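Local coordinates for protein Non-heme chloroperoxidase CPO-A1 (Streptomyces aureofaciens, PDB 1A8Q) that halogenates organic substrates as a cofactor-free chloroperoxidase able also to brominate, and may chlorinate in 7-chlorotetracycline biosynthesis, at residues A[4-9]-A[76-81]; A[53-58]-A[69-74]; A[214-219]-A[269-274]; A[245-250]-A[261-266]. All blocks are in the same frame, centred on the assembly; numbering follows the deposited sequence.

Contact 1. Residues A[4-9]-A[76-81]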
# COMPACT_ATOMS: atom_id res chain seq x y z
N THR A 4 12.53 16.87 0.32
CA THR A 4 13.84 16.35 0.78
C THR A 4 13.70 15.95 2.25
O THR A 4 13.24 16.76 3.06
CB THR A 4 14.93 17.40 0.58
OG1 THR A 4 15.02 17.75 -0.81
CG2 THR A 4 16.29 16.89 1.04
N THR A 5 14.07 14.70 2.55
CA THR A 5 13.85 14.21 3.91
C THR A 5 14.94 14.76 4.83
O THR A 5 15.95 15.31 4.40
CB THR A 5 13.83 12.69 4.03
OG1 THR A 5 15.16 12.20 3.77
CG2 THR A 5 12.86 12.07 3.03
N ARG A 6 14.77 14.40 6.11
CA ARG A 6 15.75 14.76 7.13
C ARG A 6 17.13 14.18 6.84
O ARG A 6 18.15 14.69 7.34
CB ARG A 6 15.22 14.13 8.43
CG ARG A 6 15.27 12.60 8.35
CD ARG A 6 14.21 11.93 9.23
NE ARG A 6 14.19 10.48 8.97
CZ ARG A 6 13.60 9.94 7.91
NH1 ARG A 6 12.93 10.72 7.08
NH2 ARG A 6 13.66 8.64 7.68
N ASP A 7 17.23 13.11 6.09
CA ASP A 7 18.46 12.45 5.72
C ASP A 7 19.01 12.87 4.36
O ASP A 7 19.98 12.24 3.90
CB ASP A 7 18.26 10.94 5.56
CG ASP A 7 17.80 10.27 6.84
OD1 ASP A 7 18.38 10.59 7.89
OD2 ASP A 7 16.88 9.44 6.73
N GLY A 8 18.34 13.77 3.67
CA GLY A 8 18.83 14.23 2.37
C GLY A 8 18.31 13.37 1.23
O GLY A 8 18.75 13.54 0.08
N VAL A 9 17.33 12.52 1.50
CA VAL A 9 16.78 11.65 0.45
C VAL A 9 15.74 12.45 -0.33
O VAL A 9 15.03 13.22 0.31
CB VAL A 9 16.18 10.39 1.07
CG1 VAL A 9 15.38 9.55 0.09
CG2 VAL A 9 17.36 9.52 1.56
N LEU A 76 7.40 9.55 5.43
CA LEU A 76 6.02 10.04 5.30
C LEU A 76 5.80 11.23 6.22
O LEU A 76 5.26 12.27 5.82
CB LEU A 76 5.04 8.88 5.56
CG LEU A 76 3.55 9.27 5.60
CD1 LEU A 76 3.14 9.74 4.21
CD2 LEU A 76 2.69 8.09 6.04
N ASN A 77 6.34 11.15 7.46
CA ASN A 77 6.24 12.29 8.37
C ASN A 77 6.88 13.54 7.81
O ASN A 77 6.36 14.66 7.94
CB ASN A 77 6.84 11.95 9.75
CG ASN A 77 6.79 13.14 10.70
OD1 ASN A 77 7.80 13.69 11.14
ND2 ASN A 77 5.59 13.57 10.99
N ASP A 78 8.04 13.39 7.15
CA ASP A 78 8.72 14.56 6.57
C ASP A 78 7.86 15.19 5.47
O ASP A 78 7.82 16.41 5.39
CB ASP A 78 10.10 14.21 6.00
CG ASP A 78 11.15 13.98 7.08
OD1 ASP A 78 10.95 14.40 8.25
OD2 ASP A 78 12.18 13.36 6.75
N LEU A 79 7.17 14.38 4.67
CA LEU A 79 6.34 14.91 3.58
C LEU A 79 5.13 15.64 4.15
O LEU A 79 4.82 16.76 3.74
CB LEU A 79 5.87 13.73 2.70
CG LEU A 79 4.91 14.10 1.57
CD1 LEU A 79 5.62 14.84 0.46
CD2 LEU A 79 4.26 12.82 1.03
N LEU A 80 4.48 15.06 5.16
CA LEU A 80 3.31 15.71 5.76
C LEU A 80 3.70 16.98 6.50
O LEU A 80 2.97 17.97 6.46
CB LEU A 80 2.63 14.76 6.74
CG LEU A 80 2.04 13.46 6.18
CD1 LEU A 80 1.27 12.73 7.29
CD2 LEU A 80 1.14 13.63 4.98
N THR A 81 4.87 16.99 7.12
CA THR A 81 5.34 18.18 7.82
C THR A 81 5.80 19.29 6.88
O THR A 81 5.48 20.47 7.10
CB THR A 81 6.53 17.79 8.75
OG1 THR A 81 6.02 16.81 9.68
CG2 THR A 81 7.03 19.02 9.49
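The type I beta turn Thr5 to Gly8 connects hairpin strands 2-4 and 10-16, and Asp78 of helix 69-82 grips it by Arg6. One carboxylate oxygen does the work. Asp78 OD2 accepts from the backbone, Arg6 N to Asp78 OD2 being 2.9 Å with a nearly straight N-H angle of 164°. It also accepts from the side chain, in a salt bridge of 2.8 Å between Arg6 NH1 and Asp78 OD2. The two donors come from opposite faces of the carboxylate plane, each well out of it. On the arginine side the oxygen lies in the guanidinium plane, at its edge. CG of Arg6 stands between the backbone N and the carbonyl carbon (chi1 67°), and this folds the chain back round OD2. Thr5 CB lies against Asp78 OD2, at 3.3 Å. The turn is braced from within. Thr5 OG1 takes the backbone N of Asp7 at 3.2 Å in an ST turn, and Val9 N as well. Asp7 OD2 sits over one face of the guanidinium, 3.5 Å from Arg6 NH2, as an ion pair without a directed N-H. Asp75, one turn back on the helix, forms a second salt bridge with Arg6 NH1. Elsewhere on helix 69-82, Leu76 and Leu80 pack on helix 96-107, and Leu79 meets Tyr13 of strand 10-16.

Contact 2. Residues A[53-58]-A[69-74]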
# COMPACT_ATOMS: atom_id res chain seq x y z
N ASP A 53 6.40 8.50 -4.00
CA ASP A 53 7.09 7.28 -4.34
C ASP A 53 8.04 6.94 -3.16
O ASP A 53 8.83 7.80 -2.74
CB ASP A 53 8.01 7.51 -5.56
CG ASP A 53 7.21 7.73 -6.86
OD1 ASP A 53 5.99 7.52 -6.93
OD2 ASP A 53 7.87 8.10 -7.87
N ARG A 54 7.89 5.73 -2.65
CA ARG A 54 8.72 5.30 -1.49
C ARG A 54 10.19 5.38 -1.89
O ARG A 54 10.54 5.23 -3.06
CB ARG A 54 8.31 3.87 -1.15
CG ARG A 54 9.05 3.26 0.06
CD ARG A 54 8.35 1.97 0.54
NE ARG A 54 7.01 2.37 1.01
CZ ARG A 54 5.88 2.00 0.44
NH1 ARG A 54 5.76 1.17 -0.59
NH2 ARG A 54 4.72 2.49 0.94
N ARG A 55 11.07 5.62 -0.93
CA ARG A 55 12.52 5.65 -1.22
C ARG A 55 12.87 4.43 -2.04
O ARG A 55 12.40 3.32 -1.87
CB ARG A 55 13.32 5.67 0.10
CG ARG A 55 13.08 4.39 0.91
CD ARG A 55 13.48 4.62 2.36
NE ARG A 55 14.89 4.87 2.57
CZ ARG A 55 15.49 5.97 3.01
NH1 ARG A 55 14.93 7.12 3.33
NH2 ARG A 55 16.82 5.94 3.13
N GLY A 56 13.76 4.65 -3.08
CA GLY A 56 14.11 3.49 -3.90
C GLY A 56 13.06 2.98 -4.87
O GLY A 56 13.24 1.92 -5.46
N HIS A 57 11.98 3.75 -5.13
CA HIS A 57 10.94 3.34 -6.05
C HIS A 57 10.64 4.58 -6.93
O HIS A 57 10.90 5.71 -6.49
CB HIS A 57 9.64 2.96 -5.29
CG HIS A 57 9.73 1.75 -4.38
ND1 HIS A 57 10.51 1.70 -3.25
CD2 HIS A 57 9.10 0.56 -4.49
CE1 HIS A 57 10.41 0.51 -2.69
NE2 HIS A 57 9.58 -0.21 -3.44
N GLY A 58 10.10 4.30 -8.09
CA GLY A 58 9.66 5.40 -8.97
C GLY A 58 10.77 6.38 -9.24
O GLY A 58 11.84 5.98 -9.71
N PHE A 69 10.14 -0.28 8.04
CA PHE A 69 8.95 0.56 8.26
C PHE A 69 9.17 1.81 9.07
O PHE A 69 8.40 2.76 8.92
CB PHE A 69 7.80 -0.31 8.84
CG PHE A 69 7.26 -1.21 7.76
CD1 PHE A 69 6.46 -0.65 6.79
CD2 PHE A 69 7.55 -2.56 7.72
CE1 PHE A 69 5.93 -1.47 5.79
CE2 PHE A 69 7.00 -3.36 6.73
CZ PHE A 69 6.21 -2.81 5.73
N ASP A 70 10.10 1.82 10.05
CA ASP A 70 10.35 3.06 10.78
C ASP A 70 10.86 4.16 9.83
O ASP A 70 10.42 5.30 9.89
CB ASP A 70 11.44 2.78 11.83
CG ASP A 70 10.90 2.01 13.02
OD1 ASP A 70 9.69 1.92 13.27
OD2 ASP A 70 11.77 1.49 13.77
N THR A 71 11.77 3.80 8.91
CA THR A 71 12.25 4.81 7.96
C THR A 71 11.13 5.23 7.01
O THR A 71 11.02 6.43 6.76
CB THR A 71 13.40 4.22 7.12
OG1 THR A 71 14.49 3.90 8.05
CG2 THR A 71 13.94 5.23 6.13
N PHE A 72 10.38 4.27 6.49
CA PHE A 72 9.25 4.67 5.59
C PHE A 72 8.28 5.61 6.30
O PHE A 72 7.83 6.60 5.71
CB PHE A 72 8.45 3.44 5.13
CG PHE A 72 9.27 2.42 4.36
CD1 PHE A 72 10.35 2.81 3.59
CD2 PHE A 72 8.92 1.08 4.44
CE1 PHE A 72 11.08 1.83 2.91
CE2 PHE A 72 9.63 0.11 3.75
CZ PHE A 72 10.71 0.52 2.96
N ALA A 73 7.96 5.29 7.57
CA ALA A 73 7.04 6.18 8.30
C ALA A 73 7.62 7.55 8.55
O ALA A 73 6.93 8.57 8.55
CB ALA A 73 6.72 5.50 9.65
N ASP A 74 8.92 7.70 8.81
CA ASP A 74 9.54 8.97 9.07
C ASP A 74 9.63 9.77 7.76
O ASP A 74 9.58 11.00 7.78
CB ASP A 74 10.92 8.89 9.73
CG ASP A 74 10.86 8.33 11.14
OD1 ASP A 74 9.79 8.17 11.72
OD2 ASP A 74 11.97 7.99 11.68
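The Arg54 chain starts extended, CG anti to the backbone N (chi1 -179°), which brings CD over the ring of Phe72 on helix 69-82. The bend at chi3 then turns the guanidinium toward Glu99. In Arg55, CG is flanked by both N and C (chi1 63°), and its CD reaches the edge of the same ring. These arginines belong to the type II turn Arg54 to His57, which follows strand 48-52 in the alpha/beta hydrolase fold. Arg54 CD stands 3.6 Å from the centroid of the Phe72 ring, almost on its normal, a CH-pi contact. The guanidinium of Arg54 is farther off and tilted, so any cation-pi attraction is weak. Its charge goes elsewhere, NH2 to Glu99 in a salt bridge and NH1 to the carbonyl of His26. Arg55 CD meets Phe72 CE1 at 3.7 Å, near the ring plane. The Arg55 guanidinium is held by a salt bridge from NH1 to Asp75 and by a hydrogen bond from NH2 to the carbonyl of Asp65. Thr71 turns its OG1 to Asp68 and its methyl to Arg55. That methyl lies over one guanidinium face, with Thr71 CG2 3.5 Å from Arg55 NH1.

Contact 3. Residues A[214-219]-A[269-274]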
# COMPACT_ATOMS: atom_id res chain seq x y z
N PRO A 214 -11.43 7.12 12.40
CA PRO A 214 -12.25 6.22 11.64
C PRO A 214 -11.34 5.50 10.62
O PRO A 214 -10.55 6.22 10.02
CB PRO A 214 -13.27 7.10 10.92
CG PRO A 214 -13.25 8.38 11.64
CD PRO A 214 -11.95 8.51 12.40
N THR A 215 -11.56 4.22 10.42
CA THR A 215 -10.68 3.46 9.55
C THR A 215 -11.53 2.52 8.74
O THR A 215 -12.42 1.84 9.28
CB THR A 215 -9.65 2.65 10.38
OG1 THR A 215 -8.82 3.55 11.13
CG2 THR A 215 -8.82 1.82 9.40
N LEU A 216 -11.34 2.50 7.43
CA LEU A 216 -12.00 1.58 6.56
C LEU A 216 -11.00 0.53 6.08
O LEU A 216 -9.94 0.91 5.60
CB LEU A 216 -12.50 2.33 5.30
CG LEU A 216 -13.10 1.46 4.21
CD1 LEU A 216 -14.37 0.72 4.59
CD2 LEU A 216 -13.39 2.36 2.98
N VAL A 217 -11.34 -0.72 6.22
CA VAL A 217 -10.48 -1.81 5.76
C VAL A 217 -11.18 -2.47 4.60
O VAL A 217 -12.35 -2.89 4.70
CB VAL A 217 -10.25 -2.84 6.90
CG1 VAL A 217 -9.37 -3.97 6.37
CG2 VAL A 217 -9.59 -2.14 8.09
N VAL A 218 -10.59 -2.47 3.38
CA VAL A 218 -11.17 -3.11 2.21
C VAL A 218 -10.27 -4.27 1.78
O VAL A 218 -9.07 -4.04 1.82
CB VAL A 218 -11.24 -2.10 1.02
CG1 VAL A 218 -11.75 -2.77 -0.26
CG2 VAL A 218 -12.19 -0.96 1.41
N HIS A 219 -10.80 -5.44 1.42
CA HIS A 219 -9.88 -6.51 1.04
C HIS A 219 -10.64 -7.47 0.14
O HIS A 219 -11.83 -7.74 0.40
CB HIS A 219 -9.43 -7.25 2.32
CG HIS A 219 -8.06 -7.84 2.28
ND1 HIS A 219 -7.06 -7.34 3.03
CD2 HIS A 219 -7.55 -8.86 1.55
CE1 HIS A 219 -5.92 -8.01 2.81
NE2 HIS A 219 -6.21 -8.93 1.91
N LEU A 269 -14.87 7.48 -1.92
CA LEU A 269 -15.49 8.79 -1.90
C LEU A 269 -16.59 8.85 -0.82
O LEU A 269 -16.65 9.89 -0.16
CB LEU A 269 -16.02 9.13 -3.28
CG LEU A 269 -15.00 9.61 -4.33
CD1 LEU A 269 -15.73 9.91 -5.62
CD2 LEU A 269 -14.26 10.84 -3.82
N GLU A 270 -17.28 7.75 -0.62
CA GLU A 270 -18.30 7.73 0.45
C GLU A 270 -17.64 7.88 1.81
O GLU A 270 -18.00 8.72 2.65
CB GLU A 270 -19.10 6.44 0.37
CG GLU A 270 -20.13 6.32 1.50
CD GLU A 270 -20.85 4.99 1.35
OE1 GLU A 270 -21.81 4.94 0.57
OE2 GLU A 270 -20.40 4.01 1.98
N PHE A 271 -16.53 7.14 2.04
CA PHE A 271 -15.79 7.21 3.27
C PHE A 271 -15.17 8.56 3.52
O PHE A 271 -15.04 9.00 4.66
CB PHE A 271 -14.67 6.13 3.26
CG PHE A 271 -13.94 6.02 4.57
CD1 PHE A 271 -14.57 5.43 5.67
CD2 PHE A 271 -12.69 6.61 4.73
CE1 PHE A 271 -13.88 5.40 6.88
CE2 PHE A 271 -11.99 6.52 5.92
CZ PHE A 271 -12.62 5.92 7.01
N LEU A 272 -14.70 9.28 2.47
CA LEU A 272 -14.04 10.55 2.66
C LEU A 272 -14.97 11.63 3.24
O LEU A 272 -14.48 12.59 3.80
CB LEU A 272 -13.40 11.09 1.38
CG LEU A 272 -12.18 10.25 0.92
CD1 LEU A 272 -11.80 10.63 -0.52
CD2 LEU A 272 -11.03 10.45 1.88
N ASN A 273 -16.27 11.44 3.12
CA ASN A 273 -17.21 12.37 3.73
C ASN A 273 -17.41 12.07 5.20
O ASN A 273 -18.43 12.50 5.78
CB ASN A 273 -18.59 12.20 3.06
CG ASN A 273 -18.60 12.85 1.70
OD1 ASN A 273 -19.46 13.68 1.45
ND2 ASN A 273 -17.65 12.52 0.85
N LYS A 274 -16.58 11.30 5.87
CA LYS A 274 -16.64 10.97 7.28
C LYS A 274 -15.53 11.69 8.05
O LYS A 274 -15.78 12.12 9.20
CB LYS A 274 -16.48 9.46 7.44
CG LYS A 274 -17.26 8.75 8.52
CD LYS A 274 -17.34 7.25 8.23
CE LYS A 274 -18.36 6.98 7.12
NZ LYS A 274 -19.13 5.73 7.37
OXT LYS A 274 -14.54 12.13 7.40
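Phe271 reaches from helix 260-272 to the start of strand 215-220, and its ring lies against Leu216. Its CB meets Leu216 CD2 at 4.0 Å. CG is anti to the backbone N (chi1 -173°), which carries the ring out from the helix to the strand. CG lies equally near Leu216 CB and Leu216 CD2. Farther out, CD1 and CE1 both pass under Leu216 CB, with Phe271 CE1 3.7 Å from it. This is a CH-pi contact over one face, offset toward the rim, Leu216 CB being 3.8 Å from the centroid of the Phe271 ring and 15° off its normal. At the tip, Phe271 CZ comes to the backbone where the strand begins, 3.7 Å from Pro214 O and as close to Leu216 N. The Pro214 carbonyl group lies at the ring edge, near its plane. Pro214 CB adds a looser apolar touch to Phe271 CZ at 4.1 Å. The side chains of Leu216 and Phe271 run past each other in opposite directions. Ser114 and Val116 of strand 112-118 and Glu243 of strand 243-247 also touch the ring. Such apolar packing of the C-terminal helix on parallel strands of the central sheet is a feature of the alpha/beta hydrolase fold.

Contact 4. Residues A[245-250]-A[261-266]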
# COMPACT_ATOMS: atom_id res chain seq x y z
N LYS A 245 -14.98 -3.96 4.53
CA LYS A 245 -15.76 -4.24 3.35
C LYS A 245 -15.02 -5.34 2.58
O LYS A 245 -13.89 -5.08 2.13
CB LYS A 245 -15.97 -3.01 2.45
CG LYS A 245 -16.90 -1.96 3.05
CD LYS A 245 -17.19 -0.79 2.09
CE LYS A 245 -18.39 -0.03 2.68
NZ LYS A 245 -19.00 0.86 1.65
N VAL A 246 -15.58 -6.53 2.50
CA VAL A 246 -15.00 -7.63 1.75
C VAL A 246 -15.43 -7.51 0.29
O VAL A 246 -16.61 -7.39 -0.01
CB VAL A 246 -15.40 -9.00 2.30
CG1 VAL A 246 -14.89 -10.15 1.43
CG2 VAL A 246 -14.87 -9.02 3.74
N TYR A 247 -14.44 -7.54 -0.62
CA TYR A 247 -14.79 -7.48 -2.05
C TYR A 247 -14.78 -8.90 -2.58
O TYR A 247 -13.71 -9.48 -2.83
CB TYR A 247 -13.81 -6.59 -2.81
CG TYR A 247 -14.07 -5.10 -2.76
CD1 TYR A 247 -14.80 -4.48 -1.77
CD2 TYR A 247 -13.50 -4.27 -3.74
CE1 TYR A 247 -14.99 -3.10 -1.73
CE2 TYR A 247 -13.62 -2.92 -3.68
CZ TYR A 247 -14.44 -2.33 -2.75
OH TYR A 247 -14.53 -0.97 -2.71
N GLU A 248 -15.95 -9.50 -2.77
CA GLU A 248 -16.02 -10.88 -3.24
C GLU A 248 -15.41 -11.04 -4.63
O GLU A 248 -15.73 -10.32 -5.56
CB GLU A 248 -17.50 -11.37 -3.23
CG GLU A 248 -18.01 -11.45 -1.79
CD GLU A 248 -19.27 -12.28 -1.63
OE1 GLU A 248 -19.93 -12.62 -2.64
OE2 GLU A 248 -19.60 -12.57 -0.45
N GLY A 249 -14.54 -12.03 -4.78
CA GLY A 249 -13.89 -12.33 -6.04
C GLY A 249 -12.76 -11.38 -6.44
O GLY A 249 -12.27 -11.55 -7.58
N SER A 250 -12.36 -10.44 -5.62
CA SER A 250 -11.38 -9.44 -6.06
C SER A 250 -9.95 -9.86 -5.72
O SER A 250 -9.69 -10.49 -4.71
CB SER A 250 -11.65 -8.08 -5.42
OG SER A 250 -12.79 -7.53 -6.09
N LYS A 261 -11.79 -1.16 -9.76
CA LYS A 261 -11.31 0.16 -9.39
C LYS A 261 -12.47 1.16 -9.29
O LYS A 261 -12.32 2.05 -8.47
CB LYS A 261 -10.22 0.62 -10.35
CG LYS A 261 -10.75 1.03 -11.71
CD LYS A 261 -9.48 1.46 -12.51
CE LYS A 261 -9.81 1.89 -13.92
NZ LYS A 261 -8.50 2.15 -14.65
N GLU A 262 -13.53 1.02 -10.08
CA GLU A 262 -14.65 1.96 -9.91
C GLU A 262 -15.44 1.69 -8.61
O GLU A 262 -15.91 2.66 -7.99
CB GLU A 262 -15.60 1.87 -11.09
CG GLU A 262 -14.95 2.40 -12.36
CD GLU A 262 -14.06 1.44 -13.10
OE1 GLU A 262 -13.94 0.23 -12.84
OE2 GLU A 262 -13.38 1.87 -14.08
N LYS A 263 -15.49 0.42 -8.25
CA LYS A 263 -16.15 0.06 -6.98
C LYS A 263 -15.38 0.67 -5.83
O LYS A 263 -15.95 1.25 -4.89
CB LYS A 263 -16.31 -1.46 -6.91
CG LYS A 263 -16.95 -2.02 -5.65
CD LYS A 263 -16.71 -3.54 -5.64
CE LYS A 263 -17.39 -4.16 -4.43
NZ LYS A 263 -17.59 -5.63 -4.73
N PHE A 264 -14.01 0.54 -5.84
CA PHE A 264 -13.22 1.11 -4.77
C PHE A 264 -13.34 2.62 -4.76
O PHE A 264 -13.46 3.26 -3.72
CB PHE A 264 -11.72 0.71 -4.89
CG PHE A 264 -10.87 1.31 -3.81
CD1 PHE A 264 -11.02 0.89 -2.47
CD2 PHE A 264 -9.93 2.28 -4.07
CE1 PHE A 264 -10.29 1.49 -1.48
CE2 PHE A 264 -9.14 2.84 -3.08
CZ PHE A 264 -9.32 2.43 -1.77
N ASN A 265 -13.30 3.28 -5.93
CA ASN A 265 -13.40 4.73 -5.94
C ASN A 265 -14.73 5.17 -5.28
O ASN A 265 -14.72 6.17 -4.55
CB ASN A 265 -13.35 5.22 -7.40
CG ASN A 265 -11.97 5.14 -8.04
OD1 ASN A 265 -11.02 4.83 -7.33
ND2 ASN A 265 -11.92 5.45 -9.34
N ARG A 266 -15.78 4.45 -5.58
CA ARG A 266 -17.12 4.79 -5.02
C ARG A 266 -17.10 4.64 -3.50
O ARG A 266 -17.49 5.56 -2.76
CB ARG A 266 -18.12 3.83 -5.64
CG ARG A 266 -19.60 4.13 -5.52
CD ARG A 266 -20.27 3.63 -6.81
NE ARG A 266 -21.32 4.53 -7.29
CZ ARG A 266 -22.56 4.14 -7.58
NH1 ARG A 266 -22.94 2.87 -7.48
NH2 ARG A 266 -23.46 5.03 -7.99
O HOH W 1 -18.34 -7.89 -3.01
O HOH W 2 -15.61 -7.42 -5.72
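Strand 243-247 is an edge strand of the alpha/beta hydrolase sheet within this chain, and Tyr247 at its end packs on Lys263 and Phe264 of helix 260-272. The main interaction is of the lysine with the tyrosine ring. The Lys263 chain is extended beyond CG, with CG anti to its backbone N (chi1 179°), and it runs along one face of the ring in the opposite sense to the tyrosine. Lys263 CE lies 3.6 Å from the centroid of the Tyr247 ring, over its centre and only 7° off the normal, a CH-pi contact. Beyond it Lys263 NZ stands 4.3 Å from the same Tyr247 centroid, which makes a cation-pi pair. Apolar contact is slighter, with Tyr247 CE2 4.3 Å from Phe264 CB. The hydroxyl does not bond across the contact, although Tyr247 OH lies 3.2 Å from Phe264 CA. Its hydrogen-bond partner is Asp267, one turn further along the helix. Water links the ammonium to the type II turn Tyr247 to Ser250. Lys263 NZ donates to two waters. Water 2 in turn donates to the carbonyl of Glu248 and to Ser250 OG, which is also hydrogen-bonded to Asp260. Water 1 donates weakly to Val246 O and accepts from Lys263 NZ and from Glu248 N, each 2.9 Å from the water oxygen.

The four contacts form two pairs. Contacts 1 and 2 share helix 69-82, and their centres are 10 Å apart. They touch where Arg6 CZ lies 3.4 Å from Asp74 CB. Contacts 3 and 4 share helix 260-272; their strands, 215-220 and 243-247, are neighbours in the sheet. The backbone joins them, His219 O to Tyr247 N being 2.8 Å. Contacts 2 and 4 lie on opposite sides of the chain's centre, 27 Å apart between centres. The catalytic triad is Ser94, Asp223 and His252. The side chain of Arg54 in contact 2 is about 8 Å from that of Ser94, and that of Tyr247 in contact 4 about 9 Å from that of Asp223. Contacts 1 and 3 lie away from the triad.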